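Local coordinates for periplasmic binding protein component of an ABC type zinc uptake transporter (Synechocystis sp., PDB 1PQ4), which binds zinc and probably delivers it, as the periplasmic solute-binding component, to an ABC-type transporter for zinc uptake, at residues A2-S8 against L23-L29; F15-I19 against I148-L152; L185-R191 against Y207-Q211; L181-L185 against A281-A285. One frame throughout, in Å; residues are numbered along the deposited sequence.

Contact 1 (A2-S8 against L23-L29); sequences AMDITVS and LVRVSVL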
loop_
_atom_site.group_PDB
_atom_site.type_symbol
_atom_site.label_atom_id
_atom_site.label_comp_id
_atom_site.label_asym_id
_atom_site.label_seq_id
_atom_site.Cartn_x
_atom_site.Cartn_y
_atom_site.Cartn_z
ATOM N N ALA A 2 12.148 9.174 22.641
ATOM C CA ALA A 2 11.653 8.996 21.272
ATOM C C ALA A 2 10.436 9.870 20.917
ATOM O O ALA A 2 9.611 10.185 21.767
ATOM C CB ALA A 2 11.305 7.534 21.017
ATOM N N MET A 3 10.313 10.219 19.639
ATOM C CA MET A 3 9.183 10.997 19.184
ATOM C C MET A 3 7.998 10.037 18.921
ATOM O O MET A 3 8.158 9.020 18.262
ATOM C CB MET A 3 9.575 11.669 17.884
ATOM C CG MET A 3 8.656 12.644 17.239
ATOM S SD MET A 3 9.766 13.883 16.386
ATOM C CE MET A 3 10.524 14.552 17.812
ATOM N N ASP A 4 6.823 10.368 19.441
ATOM C CA ASP A 4 5.610 9.578 19.189
ATOM C C ASP A 4 5.030 10.021 17.866
ATOM O O ASP A 4 4.682 11.189 17.694
ATOM C CB ASP A 4 4.570 9.820 20.268
ATOM C CG ASP A 4 4.883 9.053 21.526
ATOM O OD1 ASP A 4 5.002 7.825 21.415
ATOM O OD2 ASP A 4 5.028 9.661 22.596
ATOM N N ILE A 5 4.885 9.062 16.959
ATOM C CA ILE A 5 4.389 9.324 15.612
ATOM C C ILE A 5 3.334 8.302 15.301
ATOM O O ILE A 5 3.488 7.119 15.613
ATOM C CB ILE A 5 5.553 9.172 14.565
ATOM C CG1 ILE A 5 6.652 10.184 14.906
ATOM C CG2 ILE A 5 5.054 9.395 13.101
ATOM C CD1 ILE A 5 7.935 10.065 14.087
ATOM N N THR A 6 2.261 8.761 14.689
ATOM C CA THR A 6 1.196 7.877 14.300
ATOM C C THR A 6 1.159 7.854 12.798
ATOM O O THR A 6 1.354 8.894 12.090
ATOM C CB THR A 6 -0.169 8.369 14.880
ATOM O OG1 THR A 6 -0.133 8.283 16.312
ATOM C CG2 THR A 6 -1.292 7.477 14.399
ATOM N N VAL A 7 0.934 6.663 12.258
ATOM C CA VAL A 7 0.812 6.567 10.816
ATOM C C VAL A 7 -0.539 5.918 10.501
ATOM O O VAL A 7 -1.161 5.320 11.379
ATOM C CB VAL A 7 1.938 5.717 10.188
ATOM C CG1 VAL A 7 3.312 6.322 10.572
ATOM C CG2 VAL A 7 1.811 4.264 10.682
ATOM N N SER A 8 -0.972 6.034 9.259
ATOM C CA SER A 8 -2.260 5.471 8.868
ATOM C C SER A 8 -2.300 3.956 8.738
ATOM O O SER A 8 -3.172 3.319 9.300
ATOM C CB SER A 8 -2.719 6.080 7.543
ATOM O OG SER A 8 -3.074 7.446 7.712
ATOM N N LEU A 23 14.713 6.471 17.380
ATOM C CA LEU A 23 14.331 7.863 17.623
ATOM C C LEU A 23 12.827 8.113 17.541
ATOM O O LEU A 23 12.377 9.203 17.853
ATOM C CB LEU A 23 15.014 8.775 16.604
ATOM C CG LEU A 23 16.541 8.598 16.701
ATOM C CD1 LEU A 23 17.222 9.334 15.563
ATOM C CD2 LEU A 23 16.999 9.162 18.061
ATOM N N VAL A 24 12.068 7.131 17.059
ATOM C CA VAL A 24 10.620 7.293 16.946
ATOM C C VAL A 24 9.923 6.064 17.574
ATOM O O VAL A 24 10.504 4.997 17.714
ATOM C CB VAL A 24 10.144 7.426 15.443
ATOM C CG1 VAL A 24 10.813 8.696 14.755
ATOM C CG2 VAL A 24 10.498 6.183 14.638
ATOM N N ARG A 25 8.675 6.250 17.966
ATOM C CA ARG A 25 7.881 5.175 18.546
ATOM C C ARG A 25 6.608 5.291 17.724
ATOM O O ARG A 25 5.926 6.321 17.735
ATOM C CB ARG A 25 7.610 5.461 20.007
ATOM C CG ARG A 25 6.648 4.499 20.665
ATOM C CD ARG A 25 6.556 4.932 22.127
ATOM N NE ARG A 25 7.893 4.966 22.695
ATOM C CZ ARG A 25 8.448 6.024 23.281
ATOM N NH1 ARG A 25 7.793 7.179 23.391
ATOM N NH2 ARG A 25 9.671 5.899 23.764
ATOM N N VAL A 26 6.327 4.249 16.969
ATOM C CA VAL A 26 5.229 4.279 16.016
ATOM C C VAL A 26 3.939 3.643 16.448
ATOM O O VAL A 26 3.939 2.506 16.952
ATOM C CB VAL A 26 5.658 3.566 14.713
ATOM C CG1 VAL A 26 4.508 3.613 13.691
ATOM C CG2 VAL A 26 6.928 4.197 14.155
ATOM N N SER A 27 2.845 4.360 16.205
ATOM C CA SER A 27 1.493 3.838 16.478
ATOM C C SER A 27 0.829 3.761 15.096
ATOM O O SER A 27 1.199 4.516 14.193
ATOM C CB SER A 27 0.687 4.776 17.383
ATOM O OG SER A 27 1.139 4.700 18.734
ATOM N N VAL A 28 -0.141 2.863 14.926
ATOM C CA VAL A 28 -0.809 2.701 13.618
ATOM C C VAL A 28 -2.328 2.783 13.794
ATOM O O VAL A 28 -2.894 2.169 14.689
ATOM C CB VAL A 28 -0.446 1.334 12.995
ATOM C CG1 VAL A 28 -1.184 1.120 11.628
ATOM C CG2 VAL A 28 1.101 1.286 12.789
ATOM N N LEU A 29 -2.983 3.534 12.907
ATOM C CA LEU A 29 -4.422 3.746 13.002
ATOM C C LEU A 29 -5.269 2.584 12.483
ATOM O O LEU A 29 -6.197 2.128 13.169
ATOM C CB LEU A 29 -4.799 4.998 12.212
ATOM C CG LEU A 29 -6.060 5.778 12.622
ATOM C CD1 LEU A 29 -6.539 6.626 11.402
ATOM C CD2 LEU A 29 -7.149 4.837 13.003
#
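Strands 3-7 and 24-28 run parallel, their short axes 30° apart, with Met3 level with Val24 and Val7 with Val28, and six backbone hydrogen bonds join them and their flanking residues, from Met3 N to Leu23 O (2.9 Å) through to Leu29 N and Val7 O (3.0 Å). On the face of Met3, Ile5 and Val7 the side chains are apolar. Ile5 CD1 is pressed against Val24 CG1 at 3.3 Å, tighter than normal van der Waals contact, and Val7 CG2 meets Val28 CG2 at 3.7 Å. Leu16 of helix 10-20 and Leu152 of helix 138-155 cover this face. On the other face Asp4 and Arg25 lie alongside each other, pointing the same way. Arg25 extends from its backbone with chi1 at 173°, then bends at chi3, which brings Arg25 NH1 to Asp4 OD1 in a salt bridge of 3.5 Å whose hydrogen bond is weak; the carboxylate and guanidinium planes are 56° apart. Ala2 CB sits over one guanidinium face, 3.6 Å from Arg25 NH2. Strand 3-7 also pairs with strand 54-57, which leaves 24-28 at the border of the sheet within the chain. With helix 10-20 as the crossover, the two strands form a classic beta-alpha-beta unit.

Contact 2 (F15-I19 against I148-L152); sequences FLEKI and IAKEL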
loop_
_atom_site.group_PDB
_atom_site.type_symbol
_atom_site.label_atom_id
_atom_site.label_comp_id
_atom_site.label_asym_id
_atom_site.label_seq_id
_atom_site.Cartn_x
_atom_site.Cartn_y
_atom_site.Cartn_z
ATOM N N PHE A 15 8.296 1.861 7.011
ATOM C CA PHE A 15 9.024 3.015 6.478
ATOM C C PHE A 15 9.549 3.838 7.649
ATOM O O PHE A 15 10.704 4.258 7.659
ATOM C CB PHE A 15 8.097 3.901 5.669
ATOM C CG PHE A 15 7.413 3.220 4.519
ATOM C CD1 PHE A 15 6.277 3.834 3.940
ATOM C CD2 PHE A 15 7.870 2.018 3.997
ATOM C CE1 PHE A 15 5.610 3.256 2.868
ATOM C CE2 PHE A 15 7.208 1.410 2.896
ATOM C CZ PHE A 15 6.082 2.023 2.339
ATOM N N LEU A 16 8.691 4.097 8.633
ATOM C CA LEU A 16 9.136 4.888 9.771
ATOM C C LEU A 16 10.230 4.229 10.570
ATOM O O LEU A 16 11.146 4.920 11.076
ATOM C CB LEU A 16 7.974 5.239 10.713
ATOM C CG LEU A 16 7.268 6.560 10.344
ATOM C CD1 LEU A 16 8.187 7.752 10.637
ATOM C CD2 LEU A 16 6.932 6.563 8.834
ATOM N N GLU A 17 10.106 2.911 10.763
ATOM C CA GLU A 17 11.154 2.186 11.517
ATOM C C GLU A 17 12.498 2.307 10.776
ATOM O O GLU A 17 13.521 2.490 11.396
ATOM C CB GLU A 17 10.783 0.700 11.659
ATOM C CG GLU A 17 11.762 -0.149 12.504
ATOM C CD GLU A 17 12.001 0.401 13.906
ATOM O OE1 GLU A 17 11.102 1.074 14.480
ATOM O OE2 GLU A 17 13.113 0.145 14.449
ATOM N N LYS A 18 12.483 2.184 9.461
ATOM C CA LYS A 18 13.718 2.261 8.666
ATOM C C LYS A 18 14.343 3.664 8.739
ATOM O O LYS A 18 15.558 3.835 8.816
ATOM C CB LYS A 18 13.395 1.955 7.195
ATOM C CG LYS A 18 13.163 0.465 6.934
ATOM C CD LYS A 18 14.540 -0.262 6.962
ATOM C CE LYS A 18 14.403 -1.805 6.988
ATOM N NZ LYS A 18 15.724 -2.445 6.656
ATOM N N ILE A 19 13.487 4.668 8.729
ATOM C CA ILE A 19 13.981 6.056 8.716
ATOM C C ILE A 19 14.328 6.562 10.099
ATOM O O ILE A 19 15.350 7.225 10.309
ATOM C CB ILE A 19 12.903 6.946 8.084
ATOM C CG1 ILE A 19 12.793 6.629 6.598
ATOM C CG2 ILE A 19 13.205 8.469 8.353
ATOM C CD1 ILE A 19 11.558 7.203 5.916
ATOM N N ILE A 148 9.419 12.084 4.297
ATOM C CA ILE A 148 9.316 11.824 5.725
ATOM C C ILE A 148 10.583 12.183 6.515
ATOM O O ILE A 148 10.512 12.818 7.591
ATOM C CB ILE A 148 8.925 10.330 5.959
ATOM C CG1 ILE A 148 7.535 10.053 5.327
ATOM C CG2 ILE A 148 8.954 10.025 7.449
ATOM C CD1 ILE A 148 7.154 8.579 5.235
ATOM N N ALA A 149 11.746 11.769 6.008
ATOM C CA ALA A 149 12.998 12.031 6.721
ATOM C C ALA A 149 13.212 13.549 6.841
ATOM O O ALA A 149 13.587 14.044 7.892
ATOM C CB ALA A 149 14.188 11.390 5.967
ATOM N N LYS A 150 12.972 14.261 5.743
ATOM C CA LYS A 150 13.135 15.730 5.733
ATOM C C LYS A 150 12.213 16.328 6.801
ATOM O O LYS A 150 12.635 17.186 7.579
ATOM C CB LYS A 150 12.785 16.285 4.330
ATOM C CG LYS A 150 12.618 17.815 4.273
ATOM C CD LYS A 150 11.906 18.288 2.997
ATOM C CE LYS A 150 11.456 19.758 3.119
ATOM N NZ LYS A 150 10.601 20.042 4.339
ATOM N N GLU A 151 10.953 15.877 6.878
ATOM C CA GLU A 151 10.080 16.437 7.900
ATOM C C GLU A 151 10.461 16.054 9.296
ATOM O O GLU A 151 10.328 16.878 10.216
ATOM C CB GLU A 151 8.627 16.077 7.636
ATOM C CG GLU A 151 8.183 16.630 6.324
ATOM C CD GLU A 151 7.659 18.062 6.418
ATOM O OE1 GLU A 151 8.237 18.886 7.153
ATOM O OE2 GLU A 151 6.662 18.351 5.733
ATOM N N LEU A 152 10.937 14.820 9.498
ATOM C CA LEU A 152 11.346 14.395 10.852
ATOM C C LEU A 152 12.591 15.174 11.324
ATOM O O LEU A 152 12.772 15.440 12.542
ATOM C CB LEU A 152 11.663 12.879 10.903
ATOM C CG LEU A 152 10.428 11.946 10.836
ATOM C CD1 LEU A 152 10.848 10.471 10.984
ATOM C CD2 LEU A 152 9.463 12.386 11.937
#
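Leu16 and Ile19 of helix 10-20 pack against Ile148, Ala149 and Leu152 of helix 138-155, joining the crossover helix of the first beta-alpha-beta unit to a helix that lies far along the chain. The two short axes approach to 10.9 Å and cross at -59°. This is a wide separation, bridged mostly by leucine and isoleucine side chains, and no hydrogen bond spans it.

The apolar contacts of helix 10-20 are made by Leu16 and Ile19, each of which meets both Ile148 and Leu152. Leu16 reaches across with its methyl ends: Leu16 CD1 lies 4.0 Å from Ile148 CG2, and the two side chains cross at about a right angle. Ile19 uses both of its branches. Its chi1 of -69° puts CG1 beside the backbone N and leaves CG2 anti to it, so that Ile19 CG2 rests on Ala149 CB at 3.9 Å, while Ile19 CD1, at the end of the other branch, comes to 4.1 Å from Ile148 CB. The small Ala149 lies where the backbones are nearest, Ile19 CA and Ala149 CA being 6.4 Å apart.

Two polar links run from this end of helix 10-20 to helix 160-185: Lys18 forms a salt bridge with Glu173, and the carbonyl of Ile19 accepts a hydrogen bond from Asn166. Phe170 of that helix packs on Ile19, and Val7 and Ile5 of strand 3-7 touch Leu16 and Leu152, respectively. All five contacting residues are buried. Leu152 CD1 completes the cluster, meeting Leu16 CD1 at 3.8 Å and Ile19 CG2 at 4.1 Å.

Contact 3 (L185-R191 against Y207-Q211); sequences LQPLPQR and YNLVQ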
loop_
_atom_site.group_PDB
_atom_site.type_symbol
_atom_site.label_atom_id
_atom_site.label_comp_id
_atom_site.label_asym_id
_atom_site.label_seq_id
_atom_site.Cartn_x
_atom_site.Cartn_y
_atom_site.Cartn_z
ATOM N N LEU A 185 9.964 -10.423 -12.245
ATOM C CA LEU A 185 8.858 -10.195 -13.171
ATOM C C LEU A 185 9.154 -9.947 -14.641
ATOM O O LEU A 185 8.272 -10.110 -15.471
ATOM C CB LEU A 185 8.019 -8.993 -12.669
ATOM C CG LEU A 185 6.895 -8.989 -11.626
ATOM C CD1 LEU A 185 6.610 -10.350 -11.107
ATOM C CD2 LEU A 185 7.184 -7.979 -10.522
ATOM N N GLN A 186 10.359 -9.543 -15.006
ATOM C CA GLN A 186 10.536 -9.252 -16.430
ATOM C C GLN A 186 10.357 -10.378 -17.457
ATOM O O GLN A 186 9.843 -10.120 -18.543
ATOM C CB GLN A 186 11.866 -8.533 -16.691
ATOM C CG GLN A 186 11.930 -7.096 -16.102
ATOM C CD GLN A 186 10.586 -6.316 -16.129
ATOM O OE1 GLN A 186 9.648 -6.626 -15.376
ATOM N NE2 GLN A 186 10.507 -5.296 -16.990
ATOM N N PRO A 187 10.685 -11.642 -17.105
ATOM C CA PRO A 187 10.532 -12.714 -18.098
ATOM C C PRO A 187 9.136 -13.294 -18.338
ATOM O O PRO A 187 8.956 -14.084 -19.236
ATOM C CB PRO A 187 11.529 -13.768 -17.603
ATOM C CG PRO A 187 11.375 -13.677 -16.103
ATOM C CD PRO A 187 11.280 -12.161 -15.856
ATOM N N LEU A 188 8.147 -12.910 -17.553
ATOM C CA LEU A 188 6.808 -13.447 -17.756
ATOM C C LEU A 188 6.211 -13.120 -19.108
ATOM O O LEU A 188 6.221 -11.984 -19.535
ATOM C CB LEU A 188 5.886 -12.923 -16.675
ATOM C CG LEU A 188 6.462 -13.064 -15.253
ATOM C CD1 LEU A 188 5.403 -12.605 -14.258
ATOM C CD2 LEU A 188 6.878 -14.521 -14.980
ATOM N N PRO A 189 5.689 -14.128 -19.823
ATOM C CA PRO A 189 5.082 -13.842 -21.132
ATOM C C PRO A 189 3.684 -13.317 -20.861
ATOM O O PRO A 189 3.159 -12.556 -21.646
ATOM C CB PRO A 189 5.005 -15.223 -21.817
ATOM C CG PRO A 189 5.945 -16.095 -21.019
ATOM C CD PRO A 189 5.796 -15.581 -19.595
ATOM N N GLN A 190 3.081 -13.763 -19.760
ATOM C CA GLN A 190 1.736 -13.355 -19.368
ATOM C C GLN A 190 1.929 -12.195 -18.386
ATOM O O GLN A 190 2.528 -12.336 -17.306
ATOM C CB GLN A 190 0.978 -14.525 -18.703
ATOM C CG GLN A 190 -0.421 -14.175 -18.121
ATOM C CD GLN A 190 -1.337 -13.501 -19.137
ATOM O OE1 GLN A 190 -1.424 -12.277 -19.201
ATOM N NE2 GLN A 190 -2.019 -14.307 -19.949
ATOM N N ARG A 191 1.433 -11.037 -18.770
ATOM C CA ARG A 191 1.625 -9.857 -17.928
ATOM C C ARG A 191 0.400 -9.501 -17.100
ATOM O O ARG A 191 0.435 -8.628 -16.238
ATOM C CB ARG A 191 1.940 -8.669 -18.830
ATOM C CG ARG A 191 3.145 -7.942 -18.442
ATOM C CD ARG A 191 4.236 -8.215 -19.422
ATOM N NE ARG A 191 5.230 -9.139 -18.937
ATOM C CZ ARG A 191 6.089 -8.926 -17.942
ATOM N NH1 ARG A 191 6.125 -7.805 -17.230
ATOM N NH2 ARG A 191 6.989 -9.851 -17.714
ATOM N N TYR A 207 6.425 -2.484 -12.974
ATOM C CA TYR A 207 6.906 -3.721 -13.552
ATOM C C TYR A 207 6.186 -4.175 -14.791
ATOM O O TYR A 207 6.237 -5.346 -15.140
ATOM C CB TYR A 207 6.889 -4.804 -12.464
ATOM C CG TYR A 207 7.689 -4.357 -11.271
ATOM C CD1 TYR A 207 9.039 -4.093 -11.403
ATOM C CD2 TYR A 207 7.086 -4.082 -10.037
ATOM C CE1 TYR A 207 9.787 -3.562 -10.345
ATOM C CE2 TYR A 207 7.825 -3.545 -8.978
ATOM C CZ TYR A 207 9.179 -3.286 -9.148
ATOM O OH TYR A 207 9.917 -2.699 -8.141
ATOM N N ASN A 208 5.489 -3.267 -15.447
ATOM C CA ASN A 208 4.826 -3.596 -16.702
ATOM C C ASN A 208 3.890 -4.799 -16.638
ATOM O O ASN A 208 3.981 -5.722 -17.445
ATOM C CB ASN A 208 5.874 -3.830 -17.777
ATOM C CG ASN A 208 6.792 -2.622 -17.945
ATOM O OD1 ASN A 208 8.022 -2.739 -17.860
ATOM N ND2 ASN A 208 6.193 -1.447 -18.169
ATOM N N LEU A 209 3.002 -4.775 -15.657
ATOM C CA LEU A 209 2.006 -5.822 -15.480
ATOM C C LEU A 209 0.697 -5.122 -15.741
ATOM O O LEU A 209 0.639 -3.884 -15.787
ATOM C CB LEU A 209 2.024 -6.344 -14.043
ATOM C CG LEU A 209 3.362 -6.955 -13.593
ATOM C CD1 LEU A 209 3.261 -7.421 -12.148
ATOM C CD2 LEU A 209 3.724 -8.135 -14.482
ATOM N N VAL A 210 -0.352 -5.916 -15.929
ATOM C CA VAL A 210 -1.680 -5.394 -16.163
ATOM C C VAL A 210 -2.536 -5.961 -15.055
ATOM O O VAL A 210 -2.708 -7.166 -14.951
ATOM C CB VAL A 210 -2.230 -5.848 -17.530
ATOM C CG1 VAL A 210 -3.686 -5.448 -17.651
ATOM C CG2 VAL A 210 -1.411 -5.173 -18.678
ATOM N N GLN A 211 -3.058 -5.095 -14.212
ATOM C CA GLN A 211 -3.876 -5.559 -13.107
ATOM C C GLN A 211 -5.305 -5.588 -13.605
ATOM O O GLN A 211 -5.761 -4.603 -14.145
ATOM C CB GLN A 211 -3.744 -4.558 -11.955
ATOM C CG GLN A 211 -4.848 -4.602 -10.963
ATOM C CD GLN A 211 -4.764 -3.473 -9.926
ATOM O OE1 GLN A 211 -4.898 -2.272 -10.246
ATOM N NE2 GLN A 211 -4.555 -3.854 -8.698
#
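Arg191 folds its side chain back across its own loop and sets its guanidinium between two backbone segments, with the carbonyls of Tyr207 and Asn208 at the group's edge, near its plane. The chain is bent at chi2 (108°) and again at chi3, which turns the group inward toward the turn formed by Leu185 to Leu188. There Arg191 grips Leu188 O side-on, at 3.1 Å from Arg191 NE and 2.9 Å from Arg191 NH2, and this oxygen lies almost in the guanidinium plane. Arg191 NH2 also donates to Leu185 O, at 2.6 Å and somewhat out of that plane. Four bonds could therefore fix the rotation of the group, counting one from NH1 to Asn208 O, although the position of that oxygen is doubtful.

The backbones come together beside the arginine, where Val210 N donates to Arg191 O at 2.8 Å, a bond that begins the parallel pairing of the two strands.

Apolar contacts close the inner side. Leu185 CD2 approaches the ring of Tyr207, 3.7 Å from Tyr207 CG, the two side chains crossing at a slant, while Leu185 CG meets Leu209 CD1 at 4.0 Å with the side chains at about a right angle. Phe203 packs on both leucines, and the Tyr207 hydroxyl is hydrogen-bonded to Asn178 of helix 160-185.

Asn208, with positive phi (54°), is the C-prime residue of a Schellman motif that ends helix 201-206. Strand 192-195, helix 201-206 and strand 210-213 form a beta-alpha-beta unit; the loop 185-191 leads into its first strand, with Arg191 lying against the Schellman end of the helix.

Contact 4 (L181-L185 against A281-A285); sequences LGQIL and AQKIA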
loop_
_atom_site.group_PDB
_atom_site.type_symbol
_atom_site.label_atom_id
_atom_site.label_comp_id
_atom_site.label_asym_id
_atom_site.label_seq_id
_atom_site.Cartn_x
_atom_site.Cartn_y
_atom_site.Cartn_z
ATOM N N LEU A 181 12.796 -7.223 -7.710
ATOM C CA LEU A 181 11.422 -7.452 -8.195
ATOM C C LEU A 181 11.380 -7.451 -9.714
ATOM O O LEU A 181 10.674 -8.257 -10.325
ATOM C CB LEU A 181 10.457 -6.382 -7.641
ATOM C CG LEU A 181 10.361 -6.349 -6.112
ATOM C CD1 LEU A 181 9.353 -5.246 -5.669
ATOM C CD2 LEU A 181 9.908 -7.700 -5.589
ATOM N N GLY A 182 12.154 -6.562 -10.335
ATOM C CA GLY A 182 12.191 -6.508 -11.786
ATOM C C GLY A 182 12.750 -7.803 -12.379
ATOM O O GLY A 182 12.293 -8.257 -13.431
ATOM N N GLN A 183 13.730 -8.415 -11.709
ATOM C CA GLN A 183 14.313 -9.660 -12.206
ATOM C C GLN A 183 13.264 -10.798 -12.144
ATOM O O GLN A 183 13.141 -11.613 -13.052
ATOM C CB GLN A 183 15.542 -10.045 -11.382
ATOM C CG GLN A 183 16.721 -9.114 -11.636
ATOM C CD GLN A 183 18.001 -9.542 -10.938
ATOM O OE1 GLN A 183 18.029 -9.740 -9.716
ATOM N NE2 GLN A 183 19.080 -9.674 -11.715
ATOM N N ILE A 184 12.525 -10.844 -11.057
ATOM C CA ILE A 184 11.461 -11.834 -10.901
ATOM C C ILE A 184 10.379 -11.665 -11.965
ATOM O O ILE A 184 9.939 -12.643 -12.556
ATOM C CB ILE A 184 10.810 -11.704 -9.487
ATOM C CG1 ILE A 184 11.852 -12.068 -8.434
ATOM C CG2 ILE A 184 9.519 -12.558 -9.376
ATOM C CD1 ILE A 184 11.504 -11.624 -7.019
ATOM N N LEU A 185 9.964 -10.423 -12.245
ATOM C CA LEU A 185 8.858 -10.195 -13.171
ATOM C C LEU A 185 9.154 -9.947 -14.641
ATOM O O LEU A 185 8.272 -10.110 -15.471
ATOM C CB LEU A 185 8.019 -8.993 -12.669
ATOM C CG LEU A 185 6.895 -8.989 -11.626
ATOM C CD1 LEU A 185 6.610 -10.350 -11.107
ATOM C CD2 LEU A 185 7.184 -7.979 -10.522
ATOM N N ALA A 281 5.476 -10.675 -5.784
ATOM C CA ALA A 281 6.054 -10.816 -7.111
ATOM C C ALA A 281 6.213 -12.325 -7.469
ATOM O O ALA A 281 5.911 -12.756 -8.586
ATOM C CB ALA A 281 7.439 -10.102 -7.149
ATOM N N GLN A 282 6.705 -13.103 -6.514
ATOM C CA GLN A 282 6.863 -14.548 -6.749
ATOM C C GLN A 282 5.506 -15.211 -7.001
ATOM O O GLN A 282 5.391 -16.131 -7.849
ATOM C CB GLN A 282 7.545 -15.190 -5.546
ATOM C CG GLN A 282 8.965 -14.697 -5.448
ATOM C CD GLN A 282 9.637 -15.133 -4.170
ATOM O OE1 GLN A 282 8.984 -15.249 -3.117
ATOM N NE2 GLN A 282 10.952 -15.352 -4.240
ATOM N N LYS A 283 4.480 -14.775 -6.257
ATOM C CA LYS A 283 3.139 -15.331 -6.508
ATOM C C LYS A 283 2.649 -15.033 -7.889
ATOM O O LYS A 283 2.035 -15.874 -8.571
ATOM C CB LYS A 283 2.119 -14.790 -5.504
ATOM C CG LYS A 283 2.128 -15.613 -4.225
ATOM C CD LYS A 283 1.210 -15.093 -3.150
ATOM C CE LYS A 283 1.345 -16.037 -1.923
ATOM N NZ LYS A 283 0.749 -15.403 -0.719
ATOM N N ILE A 284 2.909 -13.817 -8.342
ATOM C CA ILE A 284 2.458 -13.460 -9.670
ATOM C C ILE A 284 3.256 -14.227 -10.707
ATOM O O ILE A 284 2.703 -14.704 -11.699
ATOM C CB ILE A 284 2.590 -11.936 -9.912
ATOM C CG1 ILE A 284 1.476 -11.215 -9.134
ATOM C CG2 ILE A 284 2.469 -11.617 -11.406
ATOM C CD1 ILE A 284 1.247 -11.535 -7.658
ATOM N N ALA A 285 4.561 -14.319 -10.486
ATOM C CA ALA A 285 5.391 -15.054 -11.442
ATOM C C ALA A 285 4.941 -16.536 -11.490
ATOM O O ALA A 285 4.828 -17.134 -12.563
ATOM C CB ALA A 285 6.879 -14.968 -11.040
#
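Ala281 CB is the small knob at the middle of this contact, set among Leu181, Ile184 and Leu185 of the facing helix. The nearest neighbours of Ala281 CB there are Leu181 CD2 at 3.8 Å and Ile184 CG2 at 3.9 Å, with Leu185 CD2 next at 4.0 Å, so three larger side chains of the facing helix form the hollow that receives this one methyl. The two helices run nearly parallel, 10° apart over these short segments, with axes 9.4 Å from each other. Alanines at 281 and 285, one turn apart, suit this spacing, since each offers only a methyl to the opposite surface.

Ile184 is the bump that fits between them. Its chi1, at -65°, keeps CG1 close to the backbone N and turns CG2 to the far side, and Ile184 CG2 lies in the groove between the two alanines, touching Ala285 CB at 3.9 Å and Ala281 O at 3.7 Å. Its other branch extends along the helix to the aliphatic part of Gln282, where Ile184 CD1 comes 4.3 Å from Gln282 CG.

Leu185, the last residue of its helix, reaches over the same turn from beside Ile184. Leu185 CD1 is 3.6 Å from Ala281 O and more loosely approaches Ile284, whose own side chain leads off toward Phe242 and Leu266. No hydrogen bond crosses the interface; it is held by the fit of aliphatic surfaces.

The pair thus joins the C-terminal end of helix 160-185 to helix 273-288. Tyr207 packs on Leu181, and Leu188 on Ala285, while strands 240-244 and 262-266 lie behind Ile284.

Overall arrangement
Contacts 1 and 2 form one cluster, their centres about 10 Å apart: Leu16 and Leu152 pack on the strands of contact 1, which helix 10-20 connects. Contacts 3 and 4 form a second, with centres about 8 Å apart and Leu185 in common; contact 3 is nested inside the loop that contact 4 closes. The clusters follow one another in sequence, the centres of contacts 1 and 3 about 36 Å apart. Helix 160-185 touches contact 2 through Phe170 and Leu167 and ends in contact 4, consistent with the two-lobed fold of this family. The zinc ion on His37, His133 and His197 lies away from contacts 2, 3 and 4; contact 1 ends at Ser8, whose side chain is about 12 Å from the metal.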